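Local coordinates for protein fructose transport system repressor FruR (Pseudomonas putida, PDB 3O74) that probably binds specific DNA sites as a LacI-family repressor and activator of transcription, with fructose 1-phosphate as its preferred effector, at residues Q110-L115 against V227-A231. Numbering follows the deposited sequence.
Sequences QLAASL and VNAMA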
ATOM      1  N   GLN B 110      -8.032 -19.367  16.160  1.00 35.63           N
ATOM      2  CA  GLN B 110      -8.955 -18.465  16.834  1.00 41.57           C
ATOM      3  C   GLN B 110      -9.946 -17.851  15.852  1.00 44.17           C
ATOM      4  O   GLN B 110     -11.128 -17.698  16.162  1.00 42.08           O
ATOM      5  CB  GLN B 110      -8.194 -17.340  17.532  1.00 47.19           C
ATOM      6  CG  GLN B 110      -7.381 -17.759  18.736  1.00 57.19           C
ATOM      7  CD  GLN B 110      -6.943 -16.566  19.560  1.00 64.82           C
ATOM      8  OE1 GLN B 110      -7.756 -15.706  19.904  1.00 67.43           O
ATOM      9  NE2 GLN B 110      -5.656 -16.502  19.878  1.00 67.32           N
ATOM     10  N   LEU B 111      -9.453 -17.488  14.673  1.00 38.34           N
ATOM     11  CA  LEU B 111     -10.286 -16.866  13.654  1.00 35.82           C
ATOM     12  C   LEU B 111     -11.434 -17.794  13.261  1.00 35.49           C
ATOM     13  O   LEU B 111     -12.595 -17.388  13.255  1.00 37.65           O
ATOM     14  CB  LEU B 111      -9.444 -16.491  12.431  1.00 34.46           C
ATOM     15  CG  LEU B 111     -10.067 -15.575  11.376  1.00 38.30           C
ATOM     16  CD1 LEU B 111     -10.612 -14.302  12.010  1.00 39.95           C
ATOM     17  CD2 LEU B 111      -9.044 -15.244  10.302  1.00 32.41           C
ATOM     18  N   ALA B 112     -11.106 -19.046  12.953  1.00 32.26           N
ATOM     19  CA  ALA B 112     -12.113 -20.021  12.558  1.00 37.12           C
ATOM     20  C   ALA B 112     -13.071 -20.326  13.707  1.00 43.32           C
ATOM     21  O   ALA B 112     -14.284 -20.416  13.513  1.00 44.16           O
ATOM     22  CB  ALA B 112     -11.452 -21.294  12.061  1.00 33.74           C
ATOM     23  N   ALA B 113     -12.520 -20.478  14.906  1.00 44.20           N
ATOM     24  CA  ALA B 113     -13.328 -20.762  16.087  1.00 44.73           C
ATOM     25  C   ALA B 113     -14.340 -19.649  16.352  1.00 47.96           C
ATOM     26  O   ALA B 113     -15.442 -19.904  16.837  1.00 47.08           O
ATOM     27  CB  ALA B 113     -12.438 -20.974  17.297  1.00 44.52           C
ATOM     28  N   SER B 114     -13.967 -18.415  16.027  1.00 50.37           N
ATOM     29  CA  SER B 114     -14.858 -17.280  16.251  1.00 50.20           C
ATOM     30  C   SER B 114     -16.087 -17.336  15.343  1.00 53.87           C
ATOM     31  O   SER B 114     -17.141 -16.797  15.682  1.00 58.85           O
ATOM     32  CB  SER B 114     -14.116 -15.947  16.092  1.00 46.42           C
ATOM     33  OG  SER B 114     -13.937 -15.599  14.730  1.00 45.03           O
ATOM     34  N   LEU B 115     -15.951 -17.990  14.192  1.00 50.30           N
ATOM     35  CA  LEU B 115     -17.075 -18.169  13.277  1.00 47.05           C
ATOM     36  C   LEU B 115     -17.907 -19.385  13.678  1.00 56.14           C
ATOM     37  O   LEU B 115     -19.130 -19.392  13.534  1.00 59.19           O
ATOM     38  CB  LEU B 115     -16.582 -18.338  11.838  1.00 39.16           C
ATOM     39  CG  LEU B 115     -15.592 -17.297  11.306  1.00 37.37           C
ATOM     40  CD1 LEU B 115     -15.376 -17.481   9.810  1.00 36.27           C
ATOM     41  CD2 LEU B 115     -16.061 -15.885  11.616  1.00 33.43           C
ATOM     42  N   VAL B 227     -16.829  -8.219   9.655  1.00 38.03           N
ATOM     43  CA  VAL B 227     -15.730  -9.126   9.352  1.00 35.35           C
ATOM     44  C   VAL B 227     -14.715  -9.166  10.496  1.00 32.65           C
ATOM     45  O   VAL B 227     -14.160  -8.136  10.878  1.00 33.90           O
ATOM     46  CB  VAL B 227     -15.007  -8.696   8.055  1.00 29.22           C
ATOM     47  CG1 VAL B 227     -13.831  -9.616   7.764  1.00 29.77           C
ATOM     48  CG2 VAL B 227     -15.975  -8.676   6.881  1.00 29.03           C
ATOM     49  N   ASN B 228     -14.474 -10.352  11.043  1.00 30.15           N
ATOM     50  CA  ASN B 228     -13.416 -10.525  12.032  1.00 35.82           C
ATOM     51  C   ASN B 228     -12.053 -10.570  11.352  1.00 34.67           C
ATOM     52  O   ASN B 228     -11.886 -11.224  10.325  1.00 35.45           O
ATOM     53  CB  ASN B 228     -13.641 -11.795  12.847  1.00 34.85           C
ATOM     54  CG  ASN B 228     -14.746 -11.640  13.874  1.00 38.84           C
ATOM     55  OD1 ASN B 228     -15.319 -10.562  14.034  1.00 35.65           O
ATOM     56  ND2 ASN B 228     -15.041 -12.716  14.582  1.00 35.03           N
ATOM     57  N   ALA B 229     -11.078  -9.877  11.928  1.00 32.37           N
ATOM     58  CA  ALA B 229      -9.769  -9.749  11.297  1.00 31.78           C
ATOM     59  C   ALA B 229      -8.610  -9.975  12.266  1.00 35.17           C
ATOM     60  O   ALA B 229      -8.645  -9.525  13.408  1.00 37.62           O
ATOM     61  CB  ALA B 229      -9.641  -8.391  10.623  1.00 28.90           C
HETATM   62  N   MSE B 230      -7.583 -10.675  11.791  1.00 33.18           N
HETATM   63  CA  MSE B 230      -6.363 -10.899  12.561  1.00 28.70           C
HETATM   64  C   MSE B 230      -5.225 -10.084  11.950  1.00 30.30           C
HETATM   65  O   MSE B 230      -4.647 -10.488  10.945  1.00 26.66           O
HETATM   66  CB  MSE B 230      -5.994 -12.381  12.540  1.00 29.34           C
HETATM   67  CG  MSE B 230      -6.808 -13.253  13.478  1.00 36.64           C
HETATM   68 SE   MSE B 230      -6.239 -13.037  15.325  0.41 27.35          SE
HETATM   69  CE  MSE B 230      -7.296 -14.461  16.118  1.00 52.86           C
ATOM     70  N   ALA B 231      -4.905  -8.943  12.559  1.00 33.21           N
ATOM     71  CA  ALA B 231      -3.905  -8.028  12.010  1.00 29.88           C
ATOM     72  C   ALA B 231      -2.498  -8.251  12.578  1.00 28.34           C
ATOM     73  O   ALA B 231      -2.340  -8.600  13.744  1.00 30.49           O
ATOM     74  CB  ALA B 231      -4.340  -6.586  12.220  1.00 32.18           C
TER
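Helix segment 110-115 runs nearly antiparallel to strand 227-231, at 167°, with the axes 9.2 Å apart at closest approach. Q110 meets the strand through its aliphatic part: its CB lies 3.3 Å from CE of M230, a selenomethionine. The amide NE2 of Q110 hydrogen-bonds instead to D106, one turn earlier. L111 turns its CA-to-CB bond sideways, yet its side chain reaches the strand. Its CD1 packs 4.0 Å from CB of N228 and 4.2 Å from CG of M230, so it fits between these two side chains. L111 also touches F214 on the adjacent strand 210-214 and V185 on strand 183-186 beyond it. S114 makes the polar link. N228 ND2 donates to S114 OG at 3.1 Å, and S114 OG donates to L111 O at 2.7 Å within the helix. N228 OD1 accepts hydrogen bonds from the backbone N of R268 and I269, so this buried amide joins the helix to the C-terminal part of the chain. L115 CD2 comes 4.5 Å from N228 ND2. N228 and M230 face the helix, while the CB of A229 between them points away. This is helix-on-sheet packing in one α/β lobe of the periplasmic-binding-protein-like fold of LacI-family regulators.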